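Local coordinates for ATP-dependent protease subunit HslV (Trypanosoma brucei brucei, PDB 4HNZ), which degrades proteins in the mitochondrion as the proteolytic subunit of the proteasome-like HslVU complex, after HslU has recognised and unfolded them, at residues Leu14-Gln19 / Ser163-Val169; Leu4-Lys8 / Tyr143-Ala149; Leu78-Arg83 / Ile106-Val112; Glu102-Ile106 / Ile120-Gly124. Residue numbers count along the deposited sequence, not the author numbering.

All four contacts lie within one Ntn-hydrolase domain, a sandwich of two sheets between helical layers. Interactions 1 and 2 touch, with centres 14 Å apart. Their strands 11-22 and 3-8 are sheet neighbours. Their segments alternate along the chain. Both join the N-terminal hairpin to the C-terminal part. Interaction 4 joins the two sheets near the centre of the folded chain and touches interaction 2 (centres 13 Å apart). Interaction 3 shares Ile106 with interaction 4, crosses it in sequence and reaches the other helical layer. Both are nested inside interactions 1 and 2, whose centres are 24 and 26 Å from that of interaction 3. Interactions 1 and 4 lie near the probable catalytic Thr1, interaction 3 away from it.

Interaction 1 of 4, residues Leu14-Gln19 / Ser163-Val169; sequences LLGDRQ and SNEHWDV. With MG (magnesium ion), chain M.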
loop_
_atom_site.group_PDB
_atom_site.type_symbol
_atom_site.label_atom_id
_atom_site.label_comp_id
_atom_site.label_asym_id
_atom_site.label_seq_id
_atom_site.Cartn_x
_atom_site.Cartn_y
_atom_site.Cartn_z
ATOM N N LEU A 14 -5.235 -2.240 42.256
ATOM C CA LEU A 14 -4.736 -1.840 40.964
ATOM C C LEU A 14 -3.364 -2.422 40.835
ATOM O O LEU A 14 -2.514 -2.230 41.682
ATOM C CB LEU A 14 -4.691 -0.310 40.859
ATOM C CG LEU A 14 -4.239 0.235 39.506
ATOM C CD1 LEU A 14 -5.271 -0.047 38.436
ATOM C CD2 LEU A 14 -3.991 1.758 39.554
ATOM N N LEU A 15 -3.172 -3.168 39.754
ATOM C CA LEU A 15 -1.950 -3.856 39.543
ATOM C C LEU A 15 -1.452 -3.532 38.145
ATOM O O LEU A 15 -2.258 -3.419 37.220
ATOM C CB LEU A 15 -2.143 -5.366 39.612
ATOM C CG LEU A 15 -2.086 -5.979 41.001
ATOM C CD1 LEU A 15 -3.336 -5.552 41.756
ATOM C CD2 LEU A 15 -2.005 -7.508 40.941
ATOM N N GLY A 16 -0.139 -3.463 37.993
ATOM C CA GLY A 16 0.493 -3.290 36.690
ATOM C C GLY A 16 1.787 -4.051 36.571
ATOM O O GLY A 16 2.510 -4.214 37.541
ATOM N N ASP A 17 2.070 -4.507 35.380
ATOM C CA ASP A 17 3.332 -5.194 35.169
ATOM C C ASP A 17 4.458 -4.147 35.055
ATOM O O ASP A 17 4.208 -2.950 35.104
ATOM C CB ASP A 17 3.268 -6.138 33.970
ATOM C CG ASP A 17 3.504 -5.430 32.670
ATOM O OD1 ASP A 17 2.686 -4.513 32.338
ATOM O OD2 ASP A 17 4.507 -5.755 31.966
ATOM N N ARG A 18 5.668 -4.625 34.788
ATOM C CA ARG A 18 6.817 -3.753 34.783
ATOM C C ARG A 18 7.675 -3.833 33.532
ATOM O O ARG A 18 8.815 -3.299 33.524
ATOM C CB ARG A 18 7.678 -4.015 36.052
ATOM C CG ARG A 18 6.915 -3.995 37.386
ATOM C CD ARG A 18 7.776 -4.349 38.630
ATOM N NE ARG A 18 8.052 -3.087 39.298
ATOM C CZ ARG A 18 9.217 -2.612 39.705
ATOM N NH1 ARG A 18 10.337 -3.326 39.648
ATOM N NH2 ARG A 18 9.243 -1.416 40.203
ATOM N N GLN A 19 7.159 -4.421 32.459
ATOM C CA GLN A 19 7.946 -4.578 31.230
ATOM C C GLN A 19 7.830 -3.379 30.346
ATOM O O GLN A 19 6.763 -2.970 30.004
ATOM C CB GLN A 19 7.492 -5.818 30.451
ATOM C CG GLN A 19 8.323 -6.131 29.216
ATOM C CD GLN A 19 7.907 -7.450 28.607
ATOM O OE1 GLN A 19 7.968 -8.432 29.283
ATOM N NE2 GLN A 19 7.528 -7.487 27.333
ATOM N N SER A 163 3.994 -8.257 28.378
ATOM C CA SER A 163 3.908 -8.010 29.806
ATOM C C SER A 163 4.773 -9.047 30.554
ATOM O O SER A 163 4.939 -10.194 30.076
ATOM C CB SER A 163 2.450 -8.139 30.288
ATOM O OG SER A 163 1.579 -7.288 29.552
ATOM N N ASN A 164 5.313 -8.672 31.729
ATOM C CA ASN A 164 6.143 -9.645 32.495
ATOM C C ASN A 164 5.513 -10.040 33.814
ATOM O O ASN A 164 4.409 -9.612 34.147
ATOM C CB ASN A 164 7.584 -9.138 32.654
ATOM C CG ASN A 164 7.695 -7.904 33.544
ATOM O OD1 ASN A 164 6.749 -7.507 34.246
ATOM N ND2 ASN A 164 8.868 -7.308 33.549
ATOM N N GLU A 165 6.264 -10.794 34.578
ATOM C CA GLU A 165 5.766 -11.400 35.791
ATOM C C GLU A 165 5.971 -10.569 37.040
ATOM O O GLU A 165 5.680 -11.033 38.099
ATOM C CB GLU A 165 6.414 -12.785 35.985
ATOM C CG GLU A 165 7.889 -12.752 36.420
ATOM C CD GLU A 165 8.921 -12.679 35.264
ATOM O OE1 GLU A 165 8.611 -12.174 34.140
ATOM O OE2 GLU A 165 10.055 -13.196 35.482
ATOM N N HIS A 166 6.497 -9.370 36.923
ATOM C CA HIS A 166 6.785 -8.563 38.093
ATOM C C HIS A 166 5.705 -7.476 38.151
ATOM O O HIS A 166 5.424 -6.817 37.159
ATOM C CB HIS A 166 8.199 -7.960 38.002
ATOM C CG HIS A 166 9.303 -8.975 37.874
ATOM N ND1 HIS A 166 9.607 -9.870 38.876
ATOM C CD2 HIS A 166 10.206 -9.203 36.882
ATOM C CE1 HIS A 166 10.617 -10.631 38.501
ATOM N NE2 HIS A 166 10.996 -10.249 37.289
ATOM N N TRP A 167 5.021 -7.346 39.281
ATOM C CA TRP A 167 3.825 -6.477 39.365
ATOM C C TRP A 167 3.942 -5.479 40.495
ATOM O O TRP A 167 4.442 -5.791 41.546
ATOM C CB TRP A 167 2.549 -7.299 39.549
ATOM C CG TRP A 167 2.466 -8.438 38.641
ATOM C CD1 TRP A 167 2.725 -8.437 37.297
ATOM C CD2 TRP A 167 2.169 -9.780 38.985
ATOM N NE1 TRP A 167 2.667 -9.720 36.804
ATOM C CE2 TRP A 167 2.312 -10.558 37.825
ATOM C CE3 TRP A 167 1.823 -10.405 40.158
ATOM C CZ2 TRP A 167 2.072 -11.930 37.805
ATOM C CZ3 TRP A 167 1.633 -11.790 40.144
ATOM C CH2 TRP A 167 1.776 -12.528 38.982
ATOM N N ASP A 168 3.455 -4.286 40.286
ATOM C CA ASP A 168 3.226 -3.343 41.365
ATOM C C ASP A 168 1.753 -3.398 41.747
ATOM O O ASP A 168 0.884 -3.633 40.899
ATOM C CB ASP A 168 3.611 -1.951 40.900
ATOM C CG ASP A 168 5.121 -1.794 40.765
ATOM O OD1 ASP A 168 5.788 -1.908 41.808
ATOM O OD2 ASP A 168 5.639 -1.554 39.641
ATOM N N VAL A 169 1.490 -3.176 43.024
ATOM C CA VAL A 169 0.159 -3.252 43.573
ATOM C C VAL A 169 -0.166 -1.970 44.345
ATOM O O VAL A 169 0.622 -1.506 45.163
ATOM C CB VAL A 169 0.051 -4.413 44.547
ATOM C CG1 VAL A 169 -1.371 -4.537 45.036
ATOM C CG2 VAL A 169 0.480 -5.718 43.878
HETATM MG MG MG M . 4.779 -12.450 29.190
HETATM O O HOH W 1 4.010 -1.224 37.476
HETATM O O HOH W 2 10.514 -8.682 31.538
HETATM O O HOH W 3 7.089 -11.762 28.223
#
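Arg18 lays its aliphatic chain over the base of His166, with CD of Arg18 3.7 Å from CB of His166. Arg18 NE forms a salt bridge with OD2 of Asp168 at 2.9 Å. A water lies 2.7 Å from Asp168 OD2 and 2.9 Å from the carbonyl O of Asp17. Gly16 and Asp168 form an antiparallel hydrogen-bonded pair: Gly16 N to Asp168 O is 3.1 Å, and Asp168 N to Gly16 O is 2.9 Å. This pairing adds strand 167-172 to the edge of strand 11-22 in the Ntn-hydrolase sheet. Past it, two Asx turns interlock. Asp17 OD2 accepts from Gln19 N and Asn164 N, both at 3.0 Å. Asn164 OD1 takes His166 N at 3.3 Å and Arg18 N at 3.1 Å. Asp17 OD1 forms a salt bridge with Lys34, and the Asp17 side chain lies about 4 Å from that of Thr1, the probable nucleophile. Ser163 OG is hydrogen-bonded to Thr2, while Ser163 O binds magnesium at 2.4 Å, alongside Thr157 and Asp160.

Interaction 2 of 4, residues Leu4-Lys8 / Tyr143-Ala149; sequences LSVRK and YDAEKIA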
loop_
_atom_site.group_PDB
_atom_site.type_symbol
_atom_site.label_atom_id
_atom_site.label_comp_id
_atom_site.label_asym_id
_atom_site.label_seq_id
_atom_site.Cartn_x
_atom_site.Cartn_y
_atom_site.Cartn_z
ATOM N N LEU A 4 -4.554 -3.883 35.594
ATOM C CA LEU A 4 -5.789 -4.519 36.004
ATOM C C LEU A 4 -6.249 -3.940 37.303
ATOM O O LEU A 4 -5.465 -3.768 38.260
ATOM C CB LEU A 4 -5.558 -5.994 36.167
ATOM C CG LEU A 4 -6.695 -6.749 36.807
ATOM C CD1 LEU A 4 -7.885 -6.786 35.879
ATOM C CD2 LEU A 4 -6.309 -8.175 37.166
ATOM N N SER A 5 -7.532 -3.634 37.376
ATOM C CA SER A 5 -8.163 -3.182 38.622
ATOM C C SER A 5 -9.324 -4.112 38.950
ATOM O O SER A 5 -10.148 -4.403 38.099
ATOM C CB SER A 5 -8.704 -1.758 38.454
ATOM O OG SER A 5 -9.382 -1.325 39.630
ATOM N N VAL A 6 -9.406 -4.553 40.201
ATOM C CA VAL A 6 -10.521 -5.338 40.689
ATOM C C VAL A 6 -11.084 -4.738 41.990
ATOM O O VAL A 6 -10.334 -4.488 42.917
ATOM C CB VAL A 6 -10.055 -6.757 41.046
ATOM C CG1 VAL A 6 -11.208 -7.597 41.511
ATOM C CG2 VAL A 6 -9.356 -7.401 39.844
ATOM N N ARG A 7 -12.376 -4.479 42.007
ATOM C CA ARG A 7 -13.062 -4.026 43.169
ATOM C C ARG A 7 -13.937 -5.184 43.624
ATOM O O ARG A 7 -14.776 -5.651 42.872
ATOM C CB ARG A 7 -13.931 -2.787 42.840
ATOM C CG ARG A 7 -14.779 -2.275 43.997
ATOM C CD ARG A 7 -15.544 -0.971 43.656
ATOM N NE ARG A 7 -14.644 0.185 43.655
ATOM C CZ ARG A 7 -14.088 0.733 42.570
ATOM N NH1 ARG A 7 -14.365 0.265 41.352
ATOM N NH2 ARG A 7 -13.223 1.761 42.688
ATOM N N LYS A 8 -13.754 -5.609 44.857
ATOM C CA LYS A 8 -14.659 -6.556 45.479
ATOM C C LYS A 8 -14.830 -6.235 46.976
ATOM O O LYS A 8 -13.848 -6.138 47.714
ATOM C CB LYS A 8 -14.168 -7.998 45.325
ATOM C CG LYS A 8 -15.104 -9.049 45.931
ATOM C CD LYS A 8 -14.536 -10.444 45.746
ATOM C CE LYS A 8 -15.499 -11.558 46.124
ATOM N NZ LYS A 8 -15.080 -12.881 45.514
ATOM N N TYR A 143 -11.899 -15.968 47.313
ATOM C CA TYR A 143 -11.082 -15.052 46.569
ATOM C C TYR A 143 -11.417 -13.564 46.812
ATOM O O TYR A 143 -12.456 -13.052 46.374
ATOM C CB TYR A 143 -11.283 -15.417 45.119
ATOM C CG TYR A 143 -10.506 -16.628 44.690
ATOM C CD1 TYR A 143 -10.948 -17.926 44.961
ATOM C CD2 TYR A 143 -9.325 -16.475 44.015
ATOM C CE1 TYR A 143 -10.215 -19.031 44.564
ATOM C CE2 TYR A 143 -8.585 -17.566 43.600
ATOM C CZ TYR A 143 -9.021 -18.831 43.885
ATOM O OH TYR A 143 -8.233 -19.882 43.483
ATOM N N ASP A 144 -10.570 -12.859 47.547
ATOM C CA ASP A 144 -10.765 -11.407 47.691
ATOM C C ASP A 144 -10.113 -10.689 46.506
ATOM O O ASP A 144 -9.461 -11.324 45.660
ATOM C CB ASP A 144 -10.237 -10.899 49.026
ATOM C CG ASP A 144 -8.730 -11.031 49.159
ATOM O OD1 ASP A 144 -7.974 -11.280 48.190
ATOM O OD2 ASP A 144 -8.231 -10.784 50.285
ATOM N N ALA A 145 -10.267 -9.369 46.471
ATOM C CA ALA A 145 -9.812 -8.583 45.345
ATOM C C ALA A 145 -8.356 -8.805 44.990
ATOM O O ALA A 145 -8.002 -9.006 43.835
ATOM C CB ALA A 145 -10.064 -7.104 45.604
ATOM N N GLU A 146 -7.500 -8.759 45.992
ATOM C CA GLU A 146 -6.103 -8.896 45.711
ATOM C C GLU A 146 -5.779 -10.300 45.195
ATOM O O GLU A 146 -4.893 -10.467 44.363
ATOM C CB GLU A 146 -5.263 -8.552 46.939
ATOM C CG GLU A 146 -3.778 -8.625 46.616
ATOM C CD GLU A 146 -2.878 -7.978 47.638
ATOM O OE1 GLU A 146 -3.392 -7.344 48.594
ATOM O OE2 GLU A 146 -1.644 -8.123 47.482
ATOM N N LYS A 147 -6.423 -11.318 45.746
ATOM C CA LYS A 147 -6.117 -12.680 45.342
ATOM C C LYS A 147 -6.573 -12.871 43.873
ATOM O O LYS A 147 -5.859 -13.439 43.075
ATOM C CB LYS A 147 -6.754 -13.675 46.296
ATOM C CG LYS A 147 -6.199 -15.062 46.155
ATOM C CD LYS A 147 -6.834 -16.074 47.112
ATOM C CE LYS A 147 -6.286 -17.484 46.802
ATOM N NZ LYS A 147 -6.941 -18.590 47.573
ATOM N N ILE A 148 -7.733 -12.326 43.535
ATOM C CA ILE A 148 -8.227 -12.380 42.181
ATOM C C ILE A 148 -7.254 -11.701 41.233
ATOM O O ILE A 148 -6.866 -12.279 40.205
ATOM C CB ILE A 148 -9.584 -11.714 42.066
ATOM C CG1 ILE A 148 -10.626 -12.526 42.784
ATOM C CG2 ILE A 148 -10.014 -11.594 40.628
ATOM C CD1 ILE A 148 -11.899 -11.765 43.037
ATOM N N ALA A 149 -6.838 -10.489 41.588
ATOM C CA ALA A 149 -5.949 -9.710 40.752
ATOM C C ALA A 149 -4.610 -10.394 40.507
ATOM O O ALA A 149 -4.143 -10.415 39.371
ATOM C CB ALA A 149 -5.729 -8.315 41.326
HETATM O O HOH W 4 -12.103 -8.145 48.212
#
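Helix 145-159 lies against one face of the N-terminal strand 3-8, part of the helical layer that covers one sheet of the Ntn-hydrolase sandwich. The axes of strand 4-8 and helix 145-149 are 8.0 Å apart at closest approach and run at 148°. Leu4, Val6 and Lys8 point toward the helix, while Ser5 and Arg7 point away. Val6 is the central bump. It fits a shallow hollow lined by Ala145, Ile148 and Ala149: its CG2 is 4.0 Å from CB of Ala149, and its CG1 is 4.3 Å both from CB of Ala145 and from CG2 of Ile148. The two alanines are small, so the helix backbone can come close to the strand. Leu4 sits beside Ala149, with CD2 of Leu4 3.8 Å from O of Ala149. Ile148 also packs on helix 127-137. At the other end, Lys8 is fully extended, and CD of Lys8 passes 4.0 Å from CD1 of Ile148. Lys8 NZ is hydrogen-bonded to the carbonyl of Ile138. Asp144 is the N-cap, with OD1 accepting from Lys147 N at 2.9 Å. A water accepts from Ala145 N and donates to Lys8 O. Lys8 NZ also donates to Tyr143 O at 2.8 Å.

Interaction 3 of 4, residues Leu78-Arg83 / Ile106-Val112; sequences LAKEWR and IDGQGNV
Residues 78-83 are one turn and a half of helix 71-84. Residues 106-112 are the end of strand 103-107, a type I turn from Asp107 to Gly110, and the start of the returning strand: a beta hairpin. The CA atoms come nearest at Ala79 and Gly110, 5.5 Å apart. In the turn, Gly110 N bonds to Asp107 O at 3.0 Å, and Asp107 OD1 accepts from Asn111 N at 3.1 Å. Gly110 has phi/psi of 94/12, angles that call for glycine. Apolar contacts centre on Ile106 (chi1 m, chi2 t). Its CD1 is 4.0 Å from Leu78 CD2, and its CG2 is 4.0 Å from Ala79 CB and 3.7 Å from Trp82 CZ3. Ala79 CB also meets Val112 CG2 at 3.8 Å. Trp82 (chi1 t, chi2 -10°) offers a ring face to Gly108, a CH-pi contact with CA 4.0 Å from the six-membered ring centroid. The polar link is Arg83 (m, m, m), whose NH1 donates to Gly108 O at 2.8 Å; its NE pairs with Asp52 of a neighbouring subunit. Here an outer-layer helix packs on a hairpin of the Ntn-hydrolase sandwich, at a subunit contact. Helix 50-66 packs on Leu78 and Trp82, and strand 93-98 flanks Ile106.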
loop_
_atom_site.group_PDB
_atom_site.type_symbol
_atom_site.label_atom_id
_atom_site.label_comp_id
_atom_site.label_asym_id
_atom_site.label_seq_id
_atom_site.Cartn_x
_atom_site.Cartn_y
_atom_site.Cartn_z
ATOM N N LEU A 78 -11.077 15.328 30.821
ATOM C CA LEU A 78 -9.765 14.960 30.303
ATOM C C LEU A 78 -9.878 14.355 28.896
ATOM O O LEU A 78 -9.195 14.766 27.991
ATOM C CB LEU A 78 -9.074 13.951 31.194
ATOM C CG LEU A 78 -7.794 13.473 30.509
ATOM C CD1 LEU A 78 -6.690 14.479 30.639
ATOM C CD2 LEU A 78 -7.344 12.136 31.063
ATOM N N ALA A 79 -10.775 13.396 28.740
ATOM C CA ALA A 79 -10.927 12.740 27.475
ATOM C C ALA A 79 -11.313 13.727 26.390
ATOM O O ALA A 79 -10.775 13.655 25.287
ATOM C CB ALA A 79 -11.937 11.616 27.576
ATOM N N LYS A 80 -12.234 14.631 26.675
ATOM C CA LYS A 80 -12.598 15.691 25.714
ATOM C C LYS A 80 -11.420 16.513 25.280
ATOM O O LYS A 80 -11.270 16.828 24.106
ATOM C CB LYS A 80 -13.641 16.636 26.293
ATOM C CG LYS A 80 -15.012 16.041 26.270
ATOM C CD LYS A 80 -15.962 16.688 27.242
ATOM C CE LYS A 80 -16.140 18.178 26.942
ATOM N NZ LYS A 80 -16.837 18.773 28.113
ATOM N N GLU A 81 -10.589 16.902 26.232
ATOM C CA GLU A 81 -9.433 17.738 25.929
ATOM C C GLU A 81 -8.408 16.952 25.105
ATOM O O GLU A 81 -7.796 17.451 24.178
ATOM C CB GLU A 81 -8.791 18.206 27.254
ATOM C CG GLU A 81 -7.718 19.285 27.098
ATOM C CD GLU A 81 -6.980 19.644 28.404
ATOM O OE1 GLU A 81 -7.228 19.039 29.485
ATOM O OE2 GLU A 81 -6.068 20.500 28.333
ATOM N N TRP A 82 -8.193 15.728 25.521
ATOM C CA TRP A 82 -7.296 14.838 24.861
ATOM C C TRP A 82 -7.685 14.685 23.380
ATOM O O TRP A 82 -6.837 14.718 22.512
ATOM C CB TRP A 82 -7.368 13.476 25.564
ATOM C CG TRP A 82 -6.360 12.436 25.151
ATOM C CD1 TRP A 82 -5.517 12.472 24.121
ATOM C CD2 TRP A 82 -6.205 11.150 25.761
ATOM N NE1 TRP A 82 -4.774 11.321 24.094
ATOM C CE2 TRP A 82 -5.191 10.489 25.080
ATOM C CE3 TRP A 82 -6.798 10.529 26.860
ATOM C CZ2 TRP A 82 -4.773 9.238 25.429
ATOM C CZ3 TRP A 82 -6.388 9.270 27.216
ATOM C CH2 TRP A 82 -5.384 8.637 26.509
ATOM N N ARG A 83 -8.966 14.503 23.079
ATOM C CA ARG A 83 -9.364 14.263 21.701
ATOM C C ARG A 83 -9.345 15.506 20.861
ATOM O O ARG A 83 -9.264 15.400 19.656
ATOM C CB ARG A 83 -10.750 13.671 21.631
ATOM C CG ARG A 83 -10.781 12.284 22.199
ATOM C CD ARG A 83 -10.065 11.295 21.304
ATOM N NE ARG A 83 -10.773 11.213 20.039
ATOM C CZ ARG A 83 -10.358 10.540 18.981
ATOM N NH1 ARG A 83 -9.218 9.890 18.992
ATOM N NH2 ARG A 83 -11.114 10.517 17.902
ATOM N N ILE A 106 -9.743 5.334 30.559
ATOM C CA ILE A 106 -9.729 6.335 29.511
ATOM C C ILE A 106 -8.700 5.973 28.452
ATOM O O ILE A 106 -7.575 5.728 28.771
ATOM C CB ILE A 106 -9.349 7.691 30.083
ATOM C CG1 ILE A 106 -10.162 7.965 31.303
ATOM C CG2 ILE A 106 -9.597 8.758 29.040
ATOM C CD1 ILE A 106 -9.536 9.013 32.212
ATOM N N ASP A 107 -9.098 5.977 27.178
ATOM C CA ASP A 107 -8.150 5.730 26.067
ATOM C C ASP A 107 -8.071 6.846 25.068
ATOM O O ASP A 107 -8.866 7.811 25.109
ATOM C CB ASP A 107 -8.427 4.357 25.425
ATOM C CG ASP A 107 -9.714 4.283 24.667
ATOM O OD1 ASP A 107 -10.237 5.310 24.163
ATOM O OD2 ASP A 107 -10.247 3.165 24.645
ATOM N N GLY A 108 -7.146 6.688 24.122
ATOM C CA GLY A 108 -6.904 7.672 23.057
ATOM C C GLY A 108 -8.011 7.811 22.031
ATOM O O GLY A 108 -8.028 8.774 21.281
ATOM N N GLN A 109 -8.929 6.857 21.967
ATOM C CA GLN A 109 -10.083 6.953 21.078
ATOM C C GLN A 109 -11.190 7.756 21.744
ATOM O O GLN A 109 -12.171 8.083 21.099
ATOM C CB GLN A 109 -10.604 5.571 20.716
ATOM C CG GLN A 109 -9.957 4.996 19.495
ATOM C CD GLN A 109 -8.471 4.880 19.656
ATOM O OE1 GLN A 109 -7.713 5.500 18.932
ATOM N NE2 GLN A 109 -8.034 4.094 20.661
ATOM N N GLY A 110 -11.026 8.084 23.019
ATOM C CA GLY A 110 -12.008 8.933 23.697
ATOM C C GLY A 110 -13.067 8.167 24.450
ATOM O O GLY A 110 -14.058 8.731 24.857
ATOM N N ASN A 111 -12.865 6.857 24.615
ATOM C CA ASN A 111 -13.762 6.073 25.465
ATOM C C ASN A 111 -13.461 6.337 26.942
ATOM O O ASN A 111 -12.330 6.488 27.334
ATOM C CB ASN A 111 -13.625 4.583 25.199
ATOM C CG ASN A 111 -13.891 4.196 23.732
ATOM O OD1 ASN A 111 -15.006 4.354 23.226
ATOM N ND2 ASN A 111 -12.883 3.640 23.072
ATOM N N VAL A 112 -14.518 6.410 27.725
ATOM C CA VAL A 112 -14.438 6.478 29.150
ATOM C C VAL A 112 -15.293 5.326 29.615
ATOM O O VAL A 112 -16.449 5.346 29.472
ATOM C CB VAL A 112 -14.962 7.800 29.662
ATOM C CG1 VAL A 112 -14.911 7.869 31.177
ATOM C CG2 VAL A 112 -14.157 8.957 29.077
#

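Interaction 4 of 4, residues Glu102-Ile106 / Ile120-Gly124; sequences ETLEI and IVAIG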
loop_
_atom_site.group_PDB
_atom_site.type_symbol
_atom_site.label_atom_id
_atom_site.label_comp_id
_atom_site.label_asym_id
_atom_site.label_seq_id
_atom_site.Cartn_x
_atom_site.Cartn_y
_atom_site.Cartn_z
ATOM N N GLU A 102 -14.754 4.863 42.792
ATOM C CA GLU A 102 -14.910 4.850 41.345
ATOM C C GLU A 102 -13.658 4.336 40.662
ATOM O O GLU A 102 -12.538 4.612 41.075
ATOM C CB GLU A 102 -15.213 6.278 40.796
ATOM C CG GLU A 102 -16.450 7.001 41.359
ATOM C CD GLU A 102 -16.429 8.537 41.149
ATOM O OE1 GLU A 102 -15.873 9.288 41.998
ATOM O OE2 GLU A 102 -17.007 9.027 40.144
ATOM N N THR A 103 -13.862 3.615 39.565
ATOM C CA THR A 103 -12.810 3.289 38.628
ATOM C C THR A 103 -13.218 3.680 37.207
ATOM O O THR A 103 -14.295 3.309 36.726
ATOM C CB THR A 103 -12.515 1.758 38.632
ATOM O OG1 THR A 103 -12.269 1.300 39.972
ATOM C CG2 THR A 103 -11.331 1.458 37.810
ATOM N N LEU A 104 -12.309 4.332 36.504
ATOM C CA LEU A 104 -12.498 4.672 35.108
ATOM C C LEU A 104 -11.305 4.302 34.267
ATOM O O LEU A 104 -10.169 4.517 34.632
ATOM C CB LEU A 104 -12.686 6.181 34.916
ATOM C CG LEU A 104 -13.921 6.630 35.621
ATOM C CD1 LEU A 104 -13.523 7.502 36.778
ATOM C CD2 LEU A 104 -14.849 7.377 34.671
ATOM N N GLU A 105 -11.619 3.902 33.063
ATOM C CA GLU A 105 -10.657 3.684 32.067
ATOM C C GLU A 105 -10.860 4.756 30.981
ATOM O O GLU A 105 -11.976 5.027 30.528
ATOM C CB GLU A 105 -10.847 2.262 31.513
ATOM C CG GLU A 105 -10.296 2.028 30.123
ATOM C CD GLU A 105 -10.682 0.641 29.552
ATOM O OE1 GLU A 105 -11.259 -0.197 30.319
ATOM O OE2 GLU A 105 -10.375 0.410 28.332
ATOM N N ILE A 106 -9.743 5.334 30.559
ATOM C CA ILE A 106 -9.729 6.335 29.511
ATOM C C ILE A 106 -8.700 5.973 28.452
ATOM O O ILE A 106 -7.575 5.728 28.771
ATOM C CB ILE A 106 -9.349 7.691 30.083
ATOM C CG1 ILE A 106 -10.162 7.965 31.303
ATOM C CG2 ILE A 106 -9.597 8.758 29.040
ATOM C CD1 ILE A 106 -9.536 9.013 32.212
ATOM N N ILE A 120 -14.536 -4.874 37.529
ATOM C CA ILE A 120 -13.270 -5.152 36.838
ATOM C C ILE A 120 -13.049 -4.263 35.616
ATOM O O ILE A 120 -13.906 -4.143 34.751
ATOM C CB ILE A 120 -13.222 -6.635 36.379
ATOM C CG1 ILE A 120 -13.233 -7.537 37.576
ATOM C CG2 ILE A 120 -11.989 -6.923 35.500
ATOM C CD1 ILE A 120 -13.593 -8.963 37.212
ATOM N N VAL A 121 -11.852 -3.702 35.541
ATOM C CA VAL A 121 -11.410 -2.874 34.436
ATOM C C VAL A 121 -9.966 -3.194 34.133
ATOM O O VAL A 121 -9.203 -3.467 35.032
ATOM C CB VAL A 121 -11.427 -1.370 34.844
ATOM C CG1 VAL A 121 -10.902 -0.483 33.730
ATOM C CG2 VAL A 121 -12.842 -0.930 35.160
ATOM N N ALA A 122 -9.596 -3.154 32.867
ATOM C CA ALA A 122 -8.228 -3.481 32.482
ATOM C C ALA A 122 -7.862 -2.884 31.140
ATOM O O ALA A 122 -8.706 -2.775 30.257
ATOM C CB ALA A 122 -8.056 -4.995 32.412
ATOM N N ILE A 123 -6.579 -2.571 30.990
ATOM C CA ILE A 123 -6.028 -2.045 29.757
ATOM C C ILE A 123 -4.677 -2.702 29.419
ATOM O O ILE A 123 -4.108 -3.440 30.219
ATOM C CB ILE A 123 -5.809 -0.528 29.812
ATOM C CG1 ILE A 123 -4.954 -0.118 31.009
ATOM C CG2 ILE A 123 -7.153 0.167 29.875
ATOM C CD1 ILE A 123 -4.541 1.339 31.040
ATOM N N GLY A 124 -4.186 -2.385 28.200
ATOM C CA GLY A 124 -2.913 -2.866 27.693
ATOM C C GLY A 124 -3.106 -4.068 26.791
ATOM O O GLY A 124 -4.149 -4.652 26.767
HETATM O O HOH W 5 -9.993 -2.031 27.942
HETATM O O HOH W 6 -11.752 -2.846 31.031
#
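Ile120 turns away from strand 103-106, toward helix 127-137. Val121 points the other way and fills the space between. Its CG2 is 3.9 Å from Thr103 CG2, and its CG1 is 3.4 Å from Glu105 OE1. Thr103 OG1 is hydrogen-bonded to Arg7. Ala122 takes part through its backbone, which two waters link to the Glu105 carboxyl group. One water accepts from Ala122 N and donates to Glu105 OE1, both at 2.8 Å. The other donates to Ala122 O at 2.8 Å and to Glu105 OE2 at 2.5 Å. The buried carboxyl group is thus hydrated. Ile123 points toward the facing strand, with CG2 3.6 Å from Glu105 CD. Its side chain is about 6 Å from that of Thr1, probably catalytic. The axes of strands 103-106 and 120-123 approach to 7.6 Å and run at 27°, as expected of face-to-face packing in the Ntn-hydrolase core. Strand 120-123 pairs with strand 3-8, while strand 103-107 lies between strands 93-98 and 112-113, with helix 71-84 on its outer face.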